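Phosphate ABC transporter, periplasmic phosphate-binding protein (Borrelia burgdorferi, PDB 4N13) binds inorganic phosphate with micromolar affinity as the solute-binding lipoprotein of an ABC transporter that imports phosphate. Local coordinates at residues Ser178-Pro181 with His182-Gly185; Phe152-His155 with Glu156-Gln159; Leu26-Met29 with Ile30-Asp34; Gly171-Ile174 with Glu175-Leu179. All coordinates share one frame; numbering follows the deposited sequence.

Contact 1 of 4, residues Ser178-Pro181 with His182-Gly185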
loop_
_atom_site.group_PDB
_atom_site.type_symbol
_atom_site.label_atom_id
_atom_site.label_comp_id
_atom_site.label_asym_id
_atom_site.label_seq_id
_atom_site.Cartn_x
_atom_site.Cartn_y
_atom_site.Cartn_z
ATOM N N SER A 178 5.319 17.777 -12.853
ATOM C CA SER A 178 6.377 18.726 -13.184
ATOM C C SER A 178 5.963 19.697 -14.283
ATOM O O SER A 178 6.470 20.806 -14.338
ATOM C CB SER A 178 7.660 17.981 -13.555
ATOM O OG SER A 178 7.668 17.478 -14.880
ATOM N N LEU A 179 5.015 19.291 -15.130
ATOM C CA LEU A 179 4.579 20.094 -16.264
ATOM C C LEU A 179 3.266 20.809 -16.045
ATOM O O LEU A 179 2.926 21.672 -16.840
ATOM C CB LEU A 179 4.439 19.207 -17.506
ATOM C CG LEU A 179 5.742 18.718 -18.140
ATOM C CD1 LEU A 179 5.449 17.742 -19.257
ATOM C CD2 LEU A 179 6.573 19.913 -18.639
ATOM N N THR A 180 2.526 20.477 -14.983
ATOM C CA THR A 180 1.168 20.977 -14.816
ATOM C C THR A 180 1.119 21.918 -13.619
ATOM O O THR A 180 1.452 21.520 -12.506
ATOM C CB THR A 180 0.198 19.803 -14.589
ATOM O OG1 THR A 180 0.295 18.863 -15.670
ATOM C CG2 THR A 180 -1.201 20.275 -14.508
ATOM N N PRO A 181 0.708 23.166 -13.834
ATOM C CA PRO A 181 0.747 24.089 -12.699
ATOM C C PRO A 181 -0.273 23.714 -11.621
ATOM O O PRO A 181 -1.314 23.121 -11.892
ATOM C CB PRO A 181 0.427 25.454 -13.324
ATOM C CG PRO A 181 -0.203 25.156 -14.618
ATOM C CD PRO A 181 0.227 23.798 -15.069
ATOM N N HIS A 182 0.041 24.077 -10.384
ATOM C CA HIS A 182 -0.853 23.915 -9.244
ATOM C C HIS A 182 -1.442 22.525 -9.144
ATOM O O HIS A 182 -2.625 22.364 -8.854
ATOM C CB HIS A 182 -1.942 24.975 -9.308
ATOM C CG HIS A 182 -1.395 26.368 -9.345
ATOM N ND1 HIS A 182 -1.544 27.204 -10.429
ATOM C CD2 HIS A 182 -0.685 27.066 -8.425
ATOM C CE1 HIS A 182 -0.954 28.360 -10.178
ATOM N NE2 HIS A 182 -0.426 28.304 -8.967
ATOM N N SER A 183 -0.594 21.515 -9.334
ATOM C CA SER A 183 -1.030 20.145 -9.475
ATOM C C SER A 183 -0.661 19.293 -8.272
ATOM O O SER A 183 0.221 19.626 -7.485
ATOM C CB SER A 183 -0.462 19.544 -10.760
ATOM O OG SER A 183 0.924 19.477 -10.695
ATOM N N ILE A 184 -1.384 18.188 -8.147
ATOM C CA ILE A 184 -1.186 17.208 -7.090
ATOM C C ILE A 184 -1.462 15.821 -7.678
ATOM O O ILE A 184 -2.445 15.625 -8.403
ATOM C CB ILE A 184 -2.078 17.486 -5.839
ATOM C CG1 ILE A 184 -1.837 16.425 -4.759
ATOM C CG2 ILE A 184 -3.569 17.591 -6.197
ATOM C CD1 ILE A 184 -2.491 16.771 -3.438
ATOM N N GLY A 185 -0.609 14.863 -7.332
ATOM C CA GLY A 185 -0.772 13.471 -7.713
ATOM C C GLY A 185 -0.267 12.550 -6.623
ATOM O O GLY A 185 0.249 13.019 -5.601
#
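Pro181, His182 and Ser183 turn the chain from the end of helix 170-179 into strand 183-188, one of the helix-to-strand links of the alpha/beta periplasmic binding protein fold. Thr180 is the first residue to leave helical angles, and His182 makes the corner with a left-handed backbone. At this corner the imidazole lies back against the proline. Its ND1 comes within 3.9 Å of Pro181 CB, while His182 CG sits 3.7 Å from Pro181 C, and the ring meets that carbonyl carbon obliquely. The histidine torsion puts CG beside its own backbone N and thus on the proline's side (chi1 -57°). This proline-histidine packing is van der Waals in kind and lies near the surface. The polar atoms of the corner are held from outside: His182 N donates to Glu96 OE1, His182 O accepts from Trp118 NE1, and Pro181 O accepts from Asn129 ND2, which fixes the turn against strand 129-133 and the loops beside it. Ser183, by contrast, is buried and points back at the helix end. Thr180 offers it a methyl group as well as a carbonyl, with Thr180 CG2 packing 3.9 Å from Ser183 CB; the threonine hydroxyl is used differently, bonding Thr180 OG1 to Lys176 O one turn back in the helix. A chi1 of 64° sets the serine hydroxyl between its own N and carbonyl carbon. From there Ser183 OG donates to Thr180 O at 2.8 Å, the donor tilted moderately out of the carbonyl plane.

Contact 2 of 4, residues Phe152-His155 with Glu156-Gln159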
loop_
_atom_site.group_PDB
_atom_site.type_symbol
_atom_site.label_atom_id
_atom_site.label_comp_id
_atom_site.label_asym_id
_atom_site.label_seq_id
_atom_site.Cartn_x
_atom_site.Cartn_y
_atom_site.Cartn_z
ATOM N N PHE A 152 -15.601 9.091 3.388
ATOM C CA PHE A 152 -16.954 9.422 2.939
ATOM C C PHE A 152 -17.943 8.294 3.199
ATOM O O PHE A 152 -17.615 7.124 3.064
ATOM C CB PHE A 152 -16.928 9.795 1.459
ATOM C CG PHE A 152 -16.096 11.006 1.185
ATOM C CD1 PHE A 152 -14.913 10.920 0.473
ATOM C CD2 PHE A 152 -16.469 12.238 1.687
ATOM C CE1 PHE A 152 -14.133 12.031 0.255
ATOM C CE2 PHE A 152 -15.691 13.361 1.458
ATOM C CZ PHE A 152 -14.519 13.250 0.743
ATOM N N LYS A 153 -19.162 8.665 3.552
ATOM C CA LYS A 153 -20.171 7.708 3.957
ATOM C C LYS A 153 -20.792 6.947 2.790
ATOM O O LYS A 153 -21.071 5.754 2.899
ATOM C CB LYS A 153 -21.269 8.443 4.731
ATOM C CG LYS A 153 -22.280 7.521 5.370
ATOM C CD LYS A 153 -23.299 8.270 6.225
ATOM C CE LYS A 153 -24.300 8.997 5.354
ATOM N NZ LYS A 153 -25.352 9.704 6.135
ATOM N N THR A 154 -21.017 7.633 1.678
ATOM C CA THR A 154 -21.766 7.054 0.566
ATOM C C THR A 154 -20.891 6.743 -0.639
ATOM O O THR A 154 -19.840 7.347 -0.832
ATOM C CB THR A 154 -22.898 7.987 0.098
ATOM O OG1 THR A 154 -22.333 9.127 -0.556
ATOM C CG2 THR A 154 -23.765 8.428 1.279
ATOM N N HIS A 155 -21.347 5.813 -1.467
ATOM C CA HIS A 155 -20.607 5.447 -2.669
ATOM C C HIS A 155 -20.441 6.644 -3.597
ATOM O O HIS A 155 -19.374 6.838 -4.161
ATOM C CB HIS A 155 -21.296 4.297 -3.414
ATOM C CG HIS A 155 -21.268 2.998 -2.672
ATOM N ND1 HIS A 155 -20.108 2.280 -2.478
ATOM C CD2 HIS A 155 -22.256 2.282 -2.087
ATOM C CE1 HIS A 155 -20.381 1.182 -1.794
ATOM N NE2 HIS A 155 -21.678 1.160 -1.544
ATOM N N GLU A 156 -21.493 7.443 -3.758
ATOM C CA GLU A 156 -21.431 8.613 -4.626
ATOM C C GLU A 156 -20.375 9.616 -4.168
ATOM O O GLU A 156 -19.652 10.175 -4.991
ATOM C CB GLU A 156 -22.802 9.291 -4.713
ATOM C CG GLU A 156 -22.847 10.450 -5.692
ATOM C CD GLU A 156 -22.447 11.773 -5.069
ATOM O OE1 GLU A 156 -22.489 11.895 -3.823
ATOM O OE2 GLU A 156 -22.096 12.698 -5.839
ATOM N N GLU A 157 -20.263 9.840 -2.861
ATOM C CA GLU A 157 -19.246 10.752 -2.337
ATOM C C GLU A 157 -17.848 10.159 -2.459
ATOM O O GLU A 157 -16.877 10.887 -2.671
ATOM C CB GLU A 157 -19.526 11.080 -0.871
ATOM C CG GLU A 157 -20.849 11.796 -0.628
ATOM C CD GLU A 157 -21.412 11.632 0.792
ATOM O OE1 GLU A 157 -20.883 10.843 1.618
ATOM O OE2 GLU A 157 -22.428 12.305 1.067
ATOM N N ALA A 158 -17.750 8.840 -2.363
ATOM C CA ALA A 158 -16.449 8.161 -2.357
ATOM C C ALA A 158 -16.030 7.802 -3.782
ATOM O O ALA A 158 -15.666 6.647 -4.069
ATOM C CB ALA A 158 -16.513 6.895 -1.506
ATOM N N GLN A 159 -16.152 8.767 -4.681
ATOM C CA GLN A 159 -15.702 8.620 -6.044
ATOM C C GLN A 159 -14.709 9.726 -6.351
ATOM O O GLN A 159 -14.810 10.831 -5.822
ATOM C CB GLN A 159 -16.890 8.694 -6.998
ATOM C CG GLN A 159 -17.912 7.591 -6.780
ATOM C CD GLN A 159 -17.298 6.192 -6.773
ATOM O OE1 GLN A 159 -16.455 5.862 -7.617
ATOM N NE2 GLN A 159 -17.718 5.362 -5.816
#
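Glu156 only skirts Thr154, its CB 4.2 Å from Thr154 OG1, in a surface loop between helix 138-151 and strand 165-167 that holds reciprocal Thr-Glu bonds of the kind seen in a capping box, though no regular helix follows. Glu157 makes both bonds. Its backbone N donates to Thr154 OG1 at 3.2 Å, and its carboxylate returns to Thr154, where Thr154 N donates to Glu157 OE1 over 3.2 Å from above the carboxylate plane. With OG1 between its own N and carbonyl carbon (chi1 71°), Thr154 presents that oxygen to the next turn. Glu157 CB also packs 3.7 Å from Phe152 CB, and the phenyl group reaches on to helix 104-111. Next, Ala158 N donates to Thr154 O and more weakly to His155 O, and its methyl touches Phe152 CB at 4.2 Å. Ala158 is the centre of an inverse gamma turn, where the chain leaves the helical-like angles of residues 155-157; its own O accepts from Lys144 NZ. Gln159 folds back through a bend at chi2 (-52°), and Gln159 NE2 donates to His155 O at 2.8 Å, the acceptor lying in the amide plane but the donor above the carbonyl plane.

Contact 3 of 4, residues Leu26-Met29 with Ile30-Asp34. Unlike the reference sequence in segment 30-34: Asp34 (reference Asn).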
loop_
_atom_site.group_PDB
_atom_site.type_symbol
_atom_site.label_atom_id
_atom_site.label_comp_id
_atom_site.label_asym_id
_atom_site.label_seq_id
_atom_site.Cartn_x
_atom_site.Cartn_y
_atom_site.Cartn_z
ATOM N N LEU A 26 7.183 -13.376 -2.250
ATOM C CA LEU A 26 6.945 -14.703 -1.683
ATOM C C LEU A 26 7.782 -15.755 -2.414
ATOM O O LEU A 26 8.345 -16.653 -1.797
ATOM C CB LEU A 26 5.458 -15.061 -1.708
ATOM C CG LEU A 26 4.697 -14.740 -0.418
ATOM C CD1 LEU A 26 5.064 -15.709 0.706
ATOM C CD2 LEU A 26 4.894 -13.284 0.027
ATOM N N ASP A 27 7.878 -15.645 -3.737
ATOM C CA ASP A 27 8.634 -16.627 -4.511
ATOM C C ASP A 27 10.102 -16.619 -4.130
ATOM O O ASP A 27 10.711 -17.685 -3.960
ATOM C CB ASP A 27 8.487 -16.387 -6.013
ATOM C CG ASP A 27 7.082 -16.703 -6.532
ATOM O OD1 ASP A 27 6.290 -17.309 -5.780
ATOM O OD2 ASP A 27 6.765 -16.337 -7.680
ATOM N N GLU A 28 10.673 -15.426 -3.982
ATOM C CA GLU A 28 12.071 -15.370 -3.568
ATOM C C GLU A 28 12.241 -15.879 -2.137
ATOM O O GLU A 28 13.226 -16.546 -1.812
ATOM C CB GLU A 28 12.640 -13.964 -3.719
ATOM C CG GLU A 28 14.109 -13.899 -3.335
ATOM C CD GLU A 28 14.782 -12.598 -3.651
ATOM O OE1 GLU A 28 14.181 -11.753 -4.348
ATOM O OE2 GLU A 28 15.932 -12.434 -3.196
ATOM N N MET A 29 11.298 -15.541 -1.262
ATOM C CA MET A 29 11.349 -16.045 0.100
ATOM C C MET A 29 11.323 -17.564 0.127
ATOM O O MET A 29 12.050 -18.181 0.908
ATOM C CB MET A 29 10.216 -15.503 0.947
ATOM C CG MET A 29 10.303 -14.061 1.337
ATOM S SD MET A 29 8.831 -13.517 2.190
ATOM C CE MET A 29 9.376 -11.932 2.800
ATOM N N ILE A 30 10.477 -18.169 -0.705
ATOM C CA ILE A 30 10.413 -19.623 -0.792
ATOM C C ILE A 30 11.757 -20.201 -1.205
ATOM O O ILE A 30 12.266 -21.149 -0.601
ATOM C CB ILE A 30 9.297 -20.048 -1.771
ATOM C CG1 ILE A 30 7.929 -19.798 -1.128
ATOM C CG2 ILE A 30 9.444 -21.523 -2.183
ATOM C CD1 ILE A 30 6.758 -19.861 -2.073
ATOM N N LEU A 31 12.350 -19.635 -2.243
ATOM C CA LEU A 31 13.586 -20.217 -2.743
ATOM C C LEU A 31 14.752 -19.977 -1.793
ATOM O O LEU A 31 15.603 -20.847 -1.625
ATOM C CB LEU A 31 13.883 -19.722 -4.156
ATOM C CG LEU A 31 12.951 -20.367 -5.204
ATOM C CD1 LEU A 31 12.948 -19.613 -6.509
ATOM C CD2 LEU A 31 13.306 -21.825 -5.444
ATOM N N ARG A 32 14.771 -18.836 -1.120
ATOM C CA ARG A 32 15.837 -18.596 -0.158
ATOM C C ARG A 32 15.648 -19.381 1.129
ATOM O O ARG A 32 16.632 -19.862 1.704
ATOM C CB ARG A 32 15.998 -17.106 0.060
ATOM C CG ARG A 32 16.524 -16.490 -1.239
ATOM C CD ARG A 32 16.926 -15.067 -1.123
ATOM N NE ARG A 32 18.113 -14.915 -0.309
ATOM C CZ ARG A 32 18.623 -13.737 0.000
ATOM N NH1 ARG A 32 18.027 -12.636 -0.437
ATOM N NH2 ARG A 32 19.709 -13.664 0.743
ATOM N N TYR A 33 14.406 -19.559 1.572
ATOM C CA TYR A 33 14.184 -20.386 2.758
ATOM C C TYR A 33 14.602 -21.835 2.476
ATOM O O TYR A 33 15.094 -22.535 3.376
ATOM C CB TYR A 33 12.730 -20.287 3.276
ATOM C CG TYR A 33 12.553 -21.110 4.536
ATOM C CD1 TYR A 33 13.252 -20.783 5.687
ATOM C CD2 TYR A 33 11.749 -22.247 4.547
ATOM C CE1 TYR A 33 13.163 -21.561 6.838
ATOM C CE2 TYR A 33 11.639 -23.026 5.679
ATOM C CZ TYR A 33 12.363 -22.684 6.821
ATOM O OH TYR A 33 12.278 -23.478 7.936
ATOM N N ASP A 34 14.455 -22.283 1.233
ATOM C CA ASP A 34 14.847 -23.631 0.866
ATOM C C ASP A 34 16.346 -23.870 1.083
ATOM O O ASP A 34 16.739 -25.012 1.304
ATOM C CB ASP A 34 14.442 -23.950 -0.576
ATOM C CG ASP A 34 14.840 -25.339 -0.973
ATOM O OD1 ASP A 34 14.193 -26.299 -0.504
ATOM O OD2 ASP A 34 15.820 -25.471 -1.735
#
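Four successive i to i+4 backbone bonds join the two halves of this continuous helix, from Ile30 N to Leu26 O (2.8 Å) through Leu31 N to Asp27 O and Arg32 N to Glu28 O to Tyr33 N and Met29 O (2.8 Å), all nearly straight. Among the side chains, Glu28 and Arg32 lie alongside each other one turn apart and point the same way. Much of their meeting is between the stems: Glu28 CG is 3.8 Å from Arg32 CD. At the ends, Glu28 OE2 meets the guanidinium at its edge, near its plane, and the two planar groups are almost coplanar; the salt bridge to Arg32 NH1 is long and weak at 3.5 Å. A bend at chi3 (69°) turns the arginine back toward the carboxylate, whose other oxygen, Glu28 OE1, accepts a weak bond from Gln258 NE2.

On another flank, Ile30 lays its CG1 branch beside Leu26 O, with 3.2 Å between those atoms. Leu31 CG comes within 3.7 Å of Asp27 O. Ile30 carries on to Val42 and Tyr44 of strand 40-45, whereas Leu26 and Met29 are buried against Met246 of helix 237-246 and the ring of Tyr33 meets that of Phe245, its OH bonded to Asn37 ND2. One flank on a strand and another under helices is the setting of the connecting helix in a beta-alpha-beta unit: helix 23-36 joins parallel strands 12-18 and 40-45, just after Ser19, Thr20 and Thr21, the probable phosphate-binding residues.

Contact 4 of 4, residues Gly171-Ile174 with Glu175-Leu179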
loop_
_atom_site.group_PDB
_atom_site.type_symbol
_atom_site.label_atom_id
_atom_site.label_comp_id
_atom_site.label_asym_id
_atom_site.label_seq_id
_atom_site.Cartn_x
_atom_site.Cartn_y
_atom_site.Cartn_z
ATOM N N GLY A 171 5.912 6.970 -12.870
ATOM C CA GLY A 171 6.820 7.896 -13.523
ATOM C C GLY A 171 6.085 9.004 -14.253
ATOM O O GLY A 171 6.503 10.172 -14.247
ATOM N N GLU A 172 4.959 8.665 -14.864
ATOM C CA GLU A 172 4.167 9.690 -15.527
ATOM C C GLU A 172 3.461 10.640 -14.559
ATOM O O GLU A 172 3.248 11.800 -14.908
ATOM C CB GLU A 172 3.160 9.097 -16.519
ATOM C CG GLU A 172 2.410 10.131 -17.349
ATOM C CD GLU A 172 3.277 11.199 -17.985
ATOM O OE1 GLU A 172 4.469 10.966 -18.282
ATOM O OE2 GLU A 172 2.726 12.300 -18.195
ATOM N N VAL A 173 3.086 10.192 -13.363
ATOM C CA VAL A 173 2.588 11.157 -12.376
ATOM C C VAL A 173 3.650 12.222 -12.109
ATOM O O VAL A 173 3.349 13.411 -12.055
ATOM C CB VAL A 173 2.150 10.501 -11.040
ATOM C CG1 VAL A 173 1.693 11.593 -10.062
ATOM C CG2 VAL A 173 1.050 9.501 -11.235
ATOM N N ILE A 174 4.895 11.803 -11.929
ATOM C CA ILE A 174 5.980 12.733 -11.681
ATOM C C ILE A 174 6.143 13.698 -12.856
ATOM O O ILE A 174 6.225 14.909 -12.660
ATOM C CB ILE A 174 7.284 11.957 -11.384
ATOM C CG1 ILE A 174 7.179 11.255 -10.036
ATOM C CG2 ILE A 174 8.475 12.876 -11.396
ATOM C CD1 ILE A 174 8.281 10.220 -9.801
ATOM N N GLU A 175 6.213 13.162 -14.068
ATOM C CA GLU A 175 6.398 14.030 -15.220
ATOM C C GLU A 175 5.244 15.006 -15.392
ATOM O O GLU A 175 5.437 16.199 -15.619
ATOM C CB GLU A 175 6.595 13.224 -16.500
ATOM C CG GLU A 175 6.999 14.118 -17.670
ATOM C CD GLU A 175 7.418 13.339 -18.896
ATOM O OE1 GLU A 175 8.576 12.881 -18.923
ATOM O OE2 GLU A 175 6.595 13.177 -19.819
ATOM N N LYS A 176 4.028 14.512 -15.251
ATOM C CA LYS A 176 2.854 15.347 -15.417
ATOM C C LYS A 176 2.808 16.448 -14.342
ATOM O O LYS A 176 2.471 17.587 -14.626
ATOM C CB LYS A 176 1.574 14.493 -15.384
ATOM C CG LYS A 176 0.296 15.265 -15.694
ATOM C CD LYS A 176 0.188 15.737 -17.136
ATOM C CE LYS A 176 0.006 14.601 -18.119
ATOM N NZ LYS A 176 -0.076 15.109 -19.518
ATOM N N THR A 177 3.148 16.105 -13.103
ATOM C CA THR A 177 3.138 17.073 -12.016
ATOM C C THR A 177 4.171 18.173 -12.321
ATOM O O THR A 177 3.909 19.366 -12.114
ATOM C CB THR A 177 3.443 16.384 -10.674
ATOM O OG1 THR A 177 2.417 15.430 -10.391
ATOM C CG2 THR A 177 3.476 17.384 -9.547
ATOM N N SER A 178 5.319 17.777 -12.853
ATOM C CA SER A 178 6.377 18.726 -13.184
ATOM C C SER A 178 5.963 19.697 -14.283
ATOM O O SER A 178 6.470 20.806 -14.338
ATOM C CB SER A 178 7.660 17.981 -13.555
ATOM O OG SER A 178 7.668 17.478 -14.880
ATOM N N LEU A 179 5.015 19.291 -15.130
ATOM C CA LEU A 179 4.579 20.094 -16.264
ATOM C C LEU A 179 3.266 20.809 -16.045
ATOM O O LEU A 179 2.926 21.672 -16.840
ATOM C CB LEU A 179 4.439 19.207 -17.506
ATOM C CG LEU A 179 5.742 18.718 -18.140
ATOM C CD1 LEU A 179 5.449 17.742 -19.257
ATOM C CD2 LEU A 179 6.573 19.913 -18.639
#
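Glu172 faces both Glu175 and Lys176 along helix 170-179 of the alpha/beta binding-protein fold, which packs on strands 129-133, 165-167 and 183-188; the side chains of Glu172 and Lys176 themselves lean on Val167. The backbone bonds are regular: Glu175 N to Gly171 O, Lys176 N to Glu172 O, Thr177 N to Val173 O and Ser178 N to Ile174 O. At the end Leu179 N is shared between Lys176 O, at 3.1 Å, and, weakly, Glu175 O.

Among the charged groups, Glu172 bends at chi2 (48°), bringing its carboxylate back over the next turn. Glu172 OE1 then stands 3.4 Å from Glu175 OE2, with the two carboxylates almost perpendicular; such a pair would tend to raise the proton affinity of either group. Lys176, near the other oxygen, may offset this in part. Glu172 OE2 lies 3.6 Å from Lys176 CE and 4.2 Å from Lys176 NZ, too far for a salt bridge. A sulfate ion, probably from the crystallisation liquor, also sits close to Glu172.

Close packing is on the buried side. Val173 and Thr177 run side by side, the methyl Val173 CG1 lying 3.9 Å from the hydroxyl Thr177 OG1; Val173 packs on Val167 and Ile187, and Ile174 on Ile187 and Leu200.

Hydroxyl bonds complete the set. Ser178 OG donates to Glu175 O at 2.7 Å. Thr177, with OG1 beside its own N (chi1 -63°), donates from OG1 to Val173 O at 2.8 Å, so that this carbonyl takes the amide and the hydroxyl from opposite faces of its plane.

How the contacts relate
From the N terminus, contact 3 comes first, on the helix between strands 12-18 and 40-45. Contact 2 follows far along the chain, in the loop that leads from helix 138-151 toward strand 165-167; its nearest atoms are about 29 Å from contact 3, and the two lie on opposite sides of the chain's centre. Contact 4 then runs along helix 170-179, and contact 1 takes over where it ends, sharing Ser178 and Leu179 and carrying the chain into strand 183-188. These two also touch in space, Gly185 CA lying 3.9 Å from Val173 CG1. All four are local; contacts 3, 2 and 4 follow in series, contact 1 begins on the end of contact 4, and none encloses another.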